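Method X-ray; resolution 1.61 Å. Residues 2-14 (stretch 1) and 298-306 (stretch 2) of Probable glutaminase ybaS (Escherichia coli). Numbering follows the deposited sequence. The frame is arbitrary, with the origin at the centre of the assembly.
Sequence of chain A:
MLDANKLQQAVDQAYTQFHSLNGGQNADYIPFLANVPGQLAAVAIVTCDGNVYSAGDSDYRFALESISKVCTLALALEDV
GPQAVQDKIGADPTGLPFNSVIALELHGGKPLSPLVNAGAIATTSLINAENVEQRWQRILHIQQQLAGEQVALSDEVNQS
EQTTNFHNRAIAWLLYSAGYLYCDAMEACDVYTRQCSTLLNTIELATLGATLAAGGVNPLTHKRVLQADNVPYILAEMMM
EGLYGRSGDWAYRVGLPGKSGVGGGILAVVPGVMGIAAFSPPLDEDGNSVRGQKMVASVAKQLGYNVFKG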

ATOM      1  N   LEU A   2      -5.979 -19.143 -19.704  1.00 28.12           N
ATOM      2  CA  LEU A   2      -4.600 -19.359 -19.161  1.00 26.95           C
ATOM      3  C   LEU A   2      -4.021 -20.709 -19.568  1.00 27.00           C
ATOM      4  O   LEU A   2      -4.730 -21.728 -19.558  1.00 28.33           O
ATOM      5  CB  LEU A   2      -4.625 -19.321 -17.629  1.00 26.96           C
ATOM      6  CG  LEU A   2      -5.050 -17.992 -16.988  1.00 26.73           C
ATOM      7  CD1 LEU A   2      -5.479 -18.190 -15.568  1.00 24.50           C
ATOM      8  CD2 LEU A   2      -3.898 -17.015 -17.043  1.00 26.41           C
ATOM      9  N   ASP A   3      -2.713 -20.732 -19.813  1.00 24.83           N
ATOM     10  CA  ASP A   3      -2.007 -21.942 -20.225  1.00 24.35           C
ATOM     11  C   ASP A   3      -1.690 -22.918 -19.063  1.00 23.48           C
ATOM     12  O   ASP A   3      -0.799 -22.655 -18.240  1.00 23.48           O
ATOM     13  CB  ASP A   3      -0.713 -21.513 -20.912  1.00 24.91           C
ATOM     14  CG  ASP A   3      -0.031 -22.649 -21.652  1.00 26.84           C
ATOM     15  OD1 ASP A   3       0.154 -23.741 -21.083  1.00 28.87           O
ATOM     16  OD2 ASP A   3       0.367 -22.528 -22.823  1.00 33.25           O
ATOM     17  N   ALA A   4      -2.377 -24.061 -19.025  1.00 22.36           N
ATOM     18  CA  ALA A   4      -2.219 -25.040 -17.938  1.00 21.88           C
ATOM     19  C   ALA A   4      -0.777 -25.515 -17.756  1.00 21.65           C
ATOM     20  O   ALA A   4      -0.298 -25.687 -16.638  1.00 20.10           O
ATOM     21  CB  ALA A   4      -3.133 -26.239 -18.177  1.00 21.24           C
ATOM     22  N   ASN A   5      -0.085 -25.742 -18.870  1.00 21.19           N
ATOM     23  CA  ASN A   5       1.299 -26.146 -18.800  1.00 21.86           C
ATOM     24  C   ASN A   5       2.170 -25.081 -18.136  1.00 20.89           C
ATOM     25  O   ASN A   5       2.992 -25.412 -17.286  1.00 20.70           O
ATOM     26  CB  ASN A   5       1.832 -26.522 -20.205  1.00 23.16           C
ATOM     27  CG  ASN A   5       1.224 -27.829 -20.716  1.00 25.64           C
ATOM     28  OD1 ASN A   5       1.269 -28.842 -20.035  1.00 31.28           O
ATOM     29  ND2 ASN A   5       0.669 -27.807 -21.919  1.00 31.63           N
ATOM     30  N   LYS A   6       1.978 -23.818 -18.488  1.00 20.33           N
ATOM     31  CA  LYS A   6       2.799 -22.748 -17.885  1.00 20.60           C
ATOM     32  C   LYS A   6       2.489 -22.591 -16.394  1.00 18.77           C
ATOM     33  O   LYS A   6       3.384 -22.351 -15.597  1.00 18.16           O
ATOM     34  CB  LYS A   6       2.651 -21.411 -18.617  1.00 21.16           C
ATOM     35  CG  LYS A   6       3.360 -21.384 -19.954  1.00 25.73           C
ATOM     36  CD  LYS A   6       3.102 -20.124 -20.726  1.00 31.04           C
ATOM     37  CE  LYS A   6       4.006 -20.062 -21.996  1.00 33.84           C
ATOM     38  NZ  LYS A   6       3.333 -19.274 -23.092  1.00 36.72           N
ATOM     39  N   LEU A   7       1.228 -22.764 -16.006  1.00 17.81           N
ATOM     40  CA  LEU A   7       0.855 -22.617 -14.594  1.00 17.14           C
ATOM     41  C   LEU A   7       1.415 -23.755 -13.743  1.00 16.39           C
ATOM     42  O   LEU A   7       1.983 -23.529 -12.674  1.00 15.32           O
ATOM     43  CB  LEU A   7      -0.670 -22.544 -14.450  1.00 16.77           C
ATOM     44  CG  LEU A   7      -1.328 -21.154 -14.495  1.00 18.91           C
ATOM     45  CD1 LEU A   7      -0.881 -20.249 -15.553  1.00 19.56           C
ATOM     46  CD2 LEU A   7      -2.832 -21.359 -14.564  1.00 16.47           C
ATOM     47  N   GLN A   8       1.309 -24.997 -14.235  1.00 14.65           N
ATOM     48  CA  GLN A   8       1.870 -26.101 -13.510  1.00 14.43           C
ATOM     49  C   GLN A   8       3.403 -25.954 -13.465  1.00 14.40           C
ATOM     50  O   GLN A   8       4.005 -26.220 -12.450  1.00 13.72           O
ATOM     51  CB  GLN A   8       1.478 -27.442 -14.122  1.00 14.46           C
ATOM     52  CG  GLN A   8       2.033 -28.605 -13.305  1.00 14.27           C
ATOM     53  CD  GLN A   8       1.310 -28.781 -11.973  1.00 16.21           C
ATOM     54  OE1 GLN A   8       1.927 -28.866 -10.911  1.00 16.74           O
ATOM     55  NE2 GLN A   8       0.011 -28.840 -12.031  1.00 13.92           N
ATOM     56  N   GLN A   9       4.014 -25.500 -14.559  1.00 15.65           N
ATOM     57  CA  GLN A   9       5.464 -25.265 -14.571  1.00 16.46           C
ATOM     58  C   GLN A   9       5.892 -24.229 -13.570  1.00 14.97           C
ATOM     59  O   GLN A   9       6.931 -24.353 -12.952  1.00 14.33           O
ATOM     60  CB  GLN A   9       5.968 -24.797 -15.948  1.00 17.31           C
ATOM     61  CG  GLN A   9       6.076 -25.883 -16.997  1.00 23.82           C
ATOM     62  CD  GLN A   9       6.544 -25.332 -18.336  1.00 31.39           C
ATOM     63  OE1 GLN A   9       7.288 -24.320 -18.374  1.00 35.93           O
ATOM     64  NE2 GLN A   9       6.133 -25.988 -19.436  1.00 35.18           N
ATOM     65  N   ALA A  10       5.098 -23.175 -13.431  1.00 14.51           N
ATOM     66  CA  ALA A  10       5.397 -22.123 -12.482  1.00 13.58           C
ATOM     67  C   ALA A  10       5.383 -22.608 -11.057  1.00 12.33           C
ATOM     68  O   ALA A  10       6.319 -22.323 -10.343  1.00 11.96           O
ATOM     69  CB  ALA A  10       4.464 -20.930 -12.671  1.00 14.18           C
ATOM     70  N   VAL A  11       4.363 -23.374 -10.618  1.00 12.66           N
ATOM     71  CA  VAL A  11       4.373 -23.878  -9.254  1.00 12.42           C
ATOM     72  C   VAL A  11       5.472 -24.941  -9.053  1.00 13.24           C
ATOM     73  O   VAL A  11       6.062 -24.993  -7.985  1.00 12.30           O
ATOM     74  CB  VAL A  11       3.005 -24.475  -8.725  1.00 14.02           C
ATOM     75  CG1 VAL A  11       1.912 -23.395  -8.777  1.00 12.44           C
ATOM     76  CG2 VAL A  11       2.574 -25.681  -9.460  1.00 15.17           C
ATOM     77  N   ASP A  12       5.684 -25.799 -10.049  1.00 13.54           N
ATOM     78  CA  ASP A  12       6.803 -26.767 -10.010  1.00 14.35           C
ATOM     79  C   ASP A  12       8.173 -26.125  -9.841  1.00 14.23           C
ATOM     80  O   ASP A  12       8.957 -26.520  -8.966  1.00 14.03           O
ATOM     81  CB  ASP A  12       6.793 -27.659 -11.273  1.00 14.42           C
ATOM     82  CG  ASP A  12       5.656 -28.701 -11.236  1.00 17.03           C
ATOM     83  OD1 ASP A  12       4.991 -28.842 -10.198  1.00 17.57           O
ATOM     84  OD2 ASP A  12       5.393 -29.442 -12.200  1.00 19.31           O
ATOM     85  N   GLN A  13       8.456 -25.111 -10.635  1.00 15.02           N
ATOM     86  CA  GLN A  13       9.743 -24.412 -10.545  1.00 16.44           C
ATOM     87  C   GLN A  13       9.894 -23.620  -9.255  1.00 15.95           C
ATOM     88  O   GLN A  13      10.978 -23.581  -8.668  1.00 14.60           O
ATOM     89  CB  GLN A  13       9.936 -23.527 -11.777  1.00 17.97           C
ATOM     90  CG  GLN A  13       9.948 -24.381 -13.057  1.00 24.22           C
ATOM     91  CD  GLN A  13      10.277 -23.631 -14.347  1.00 31.16           C
ATOM     92  OE1 GLN A  13      10.384 -22.395 -14.362  1.00 36.77           O
ATOM     93  NE2 GLN A  13      10.441 -24.391 -15.442  1.00 32.51           N
ATOM     94  N   ALA A  14       8.820 -22.992  -8.778  1.00 14.17           N
ATOM     95  CA  ALA A  14       8.919 -22.309  -7.494  1.00 13.81           C
ATOM     96  C   ALA A  14       9.240 -23.268  -6.351  1.00 12.93           C
ATOM     97  O   ALA A  14       9.989 -22.926  -5.445  1.00 11.80           O
ATOM     98  CB  ALA A  14       7.601 -21.547  -7.178  1.00 13.25           C
ATOM     99  N   SER A 298       7.951 -16.129  -6.539  1.00  9.89           N
ATOM    100  CA  SER A 298       8.456 -16.803  -7.730  1.00  9.47           C
ATOM    101  C   SER A 298       7.360 -17.057  -8.774  1.00  9.28           C
ATOM    102  O   SER A 298       7.508 -16.750  -9.945  1.00  9.76           O
ATOM    103  CB  SER A 298       9.127 -18.121  -7.347  1.00 10.22           C
ATOM    104  OG  SER A 298       9.543 -18.788  -8.549  1.00 12.67           O
ATOM    105  N   VAL A 299       6.206 -17.581  -8.347  1.00  9.33           N
ATOM    106  CA  VAL A 299       5.124 -17.827  -9.262  1.00 10.27           C
ATOM    107  C   VAL A 299       4.709 -16.506  -9.933  1.00 11.17           C
ATOM    108  O   VAL A 299       4.547 -16.429 -11.166  1.00 10.28           O
ATOM    109  CB  VAL A 299       3.932 -18.492  -8.538  1.00 10.52           C
ATOM    110  CG1 VAL A 299       2.666 -18.607  -9.470  1.00  9.38           C
ATOM    111  CG2 VAL A 299       4.302 -19.887  -8.019  1.00 11.58           C
ATOM    112  N   ALA A 300       4.548 -15.460  -9.107  1.00 10.45           N
ATOM    113  CA  ALA A 300       4.062 -14.200  -9.604  1.00 11.59           C
ATOM    114  C   ALA A 300       5.089 -13.625 -10.598  1.00 11.76           C
ATOM    115  O   ALA A 300       4.711 -13.076 -11.647  1.00 12.40           O
ATOM    116  CB  ALA A 300       3.810 -13.213  -8.462  1.00 11.77           C
ATOM    117  N   LYS A 301       6.370 -13.789 -10.304  1.00 13.60           N
ATOM    118  CA  LYS A 301       7.420 -13.233 -11.170  1.00 14.27           C
ATOM    119  C   LYS A 301       7.483 -14.008 -12.490  1.00 14.55           C
ATOM    120  O   LYS A 301       7.628 -13.436 -13.573  1.00 15.23           O
ATOM    121  CB  LYS A 301       8.766 -13.329 -10.494  1.00 15.50           C
ATOM    122  CG  LYS A 301       9.906 -12.724 -11.303  1.00 20.49           C
ATOM    123  CD  LYS A 301      11.111 -12.391 -10.431  1.00 26.64           C
ATOM    124  CE  LYS A 301      12.219 -11.716 -11.245  1.00 28.86           C
ATOM    125  NZ  LYS A 301      13.464 -12.531 -11.226  1.00 31.68           N
ATOM    126  N   GLN A 302       7.387 -15.320 -12.401  1.00 14.37           N
ATOM    127  CA  GLN A 302       7.434 -16.177 -13.591  1.00 15.34           C
ATOM    128  C   GLN A 302       6.243 -15.897 -14.510  1.00 15.03           C
ATOM    129  O   GLN A 302       6.399 -15.955 -15.723  1.00 14.43           O
ATOM    130  CB  GLN A 302       7.412 -17.650 -13.222  1.00 15.37           C
ATOM    131  CG  GLN A 302       8.682 -18.242 -12.610  1.00 17.98           C
ATOM    132  CD  GLN A 302       8.464 -19.709 -12.235  1.00 22.18           C
ATOM    133  OE1 GLN A 302       8.383 -20.571 -13.131  1.00 21.51           O
ATOM    134  NE2 GLN A 302       8.274 -19.982 -10.928  1.00 17.65           N
ATOM    135  N   LEU A 303       5.064 -15.589 -13.947  1.00 15.49           N
ATOM    136  CA  LEU A 303       3.863 -15.398 -14.749  1.00 14.36           C
ATOM    137  C   LEU A 303       3.633 -13.925 -15.111  1.00 14.46           C
ATOM    138  O   LEU A 303       2.688 -13.623 -15.859  1.00 15.79           O
ATOM    139  CB  LEU A 303       2.633 -15.998 -14.030  1.00 15.11           C
ATOM    140  CG  LEU A 303       2.654 -17.500 -13.780  1.00 13.45           C
ATOM    141  CD1 LEU A 303       1.384 -17.954 -13.047  1.00 15.21           C
ATOM    142  CD2 LEU A 303       2.873 -18.281 -15.082  1.00 16.33           C
ATOM    143  N   GLY A 304       4.489 -13.027 -14.602  1.00 13.66           N
ATOM    144  CA  GLY A 304       4.468 -11.605 -14.942  1.00 13.15           C
ATOM    145  C   GLY A 304       3.333 -10.798 -14.279  1.00 12.54           C
ATOM    146  O   GLY A 304       2.849  -9.835 -14.868  1.00 14.22           O
ATOM    147  N   TYR A 305       2.877 -11.206 -13.087  1.00  9.88           N
ATOM    148  CA  TYR A 305       1.785 -10.485 -12.388  1.00  9.65           C
ATOM    149  C   TYR A 305       2.246  -9.540 -11.295  1.00  9.23           C
ATOM    150  O   TYR A 305       3.000  -9.937 -10.390  1.00 12.00           O
ATOM    151  CB  TYR A 305       0.792 -11.464 -11.761  1.00  9.66           C
ATOM    152  CG  TYR A 305       0.118 -12.345 -12.779  1.00 10.80           C
ATOM    153  CD1 TYR A 305      -0.595 -11.776 -13.855  1.00 17.64           C
ATOM    154  CD2 TYR A 305       0.121 -13.741 -12.638  1.00 14.96           C
ATOM    155  CE1 TYR A 305      -1.248 -12.583 -14.777  1.00 19.44           C
ATOM    156  CE2 TYR A 305      -0.505 -14.528 -13.578  1.00 14.07           C
ATOM    157  CZ  TYR A 305      -1.193 -13.953 -14.628  1.00 18.88           C
ATOM    158  OH  TYR A 305      -1.848 -14.731 -15.568  1.00 21.97           O
ATOM    159  N   ASN A 306       1.800  -8.290 -11.390  1.00  8.99           N
ATOM    160  CA  ASN A 306       2.174  -7.191 -10.498  1.00  9.18           C
ATOM    161  C   ASN A 306       1.203  -6.066 -10.813  1.00  9.03           C
ATOM    162  O   ASN A 306       1.114  -5.643 -11.984  1.00  9.57           O
ATOM    163  CB  ASN A 306       3.605  -6.730 -10.786  1.00  8.86           C
ATOM    164  CG  ASN A 306       4.087  -5.635  -9.834  1.00  7.59           C
ATOM    165  OD1 ASN A 306       3.357  -4.709  -9.550  1.00  9.68           O
ATOM    166  ND2 ASN A 306       5.370  -5.702  -9.432  1.00  9.52           N
TER

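The most unusual feature of this contact is a glutamine that ties one helix to the backbone of another. Q302 NE2 donates to A10 O at 3.1 Å, and this carbonyl is already occupied, since A14 N donates to A10 O at 3.0 Å in the regular helical pattern. A carbonyl oxygen has two lone pairs, so it can serve its own helix and still accept from outside. The same amide nitrogen reaches back to its own helix, with Q302 NE2 2.9 Å from the acceptor S298 OG and a weak bond of 3.5 Å from Q302 NE2 to S298 O. Glutamine suits this place because its side chain is long enough to span the gap and carries an amide donor at its end; the serine one turn earlier offers a short polar partner that helps hold that end in position.

The two helical segments, each part of a longer helix, run in broadly opposing directions at 138°, and their axes approach to 8.9 Å. At this separation stretch 1 presents two alanines one turn apart, A10 and A14, both with CB directed toward the partner. The CA atoms of A10 and V299 lie 5.4 Å apart, those of A14 and S298 5.5 Å. With nothing beyond CB, the alanines let the branched side chains of stretch 2 lie against the helix: A14 CB is 3.8 Å from V299 CG2, and A10 CB is 3.9 Å from L303 CD2. V299 leaves its backbone sideways, yet its two methyls spread the contact, CG1 lying 4.3 Å from A10 CB and CG2 4.3 Å from V11 CG1.

L303 extends the apolar patch toward the start of the first helix. Its CD1 meets L7 CD1 at 4.1 Å; L7 sets out sideways, but the end of its side chain comes nearer, with chi1 at -91°, between the usual wells. Beyond it, L2 CD2 packs 3.4 Å from Y305 OH, the long tyrosine carrying the contact past the helix.

The local turns suit their residues as well. D3 caps the first helix, its OD1 accepting from K6 N at 3.2 Å and so satisfying an amide that has no earlier helical carbonyl to bond. In stretch 2, G304 is the first residue to leave helical phi/psi, in a Schellman motif with phi of 76°, a conformation that glycine adopts readily; Y305 N donates to A300 O at 3.0 Å, and the CA-to-CB bond of Y305 points toward stretch 1.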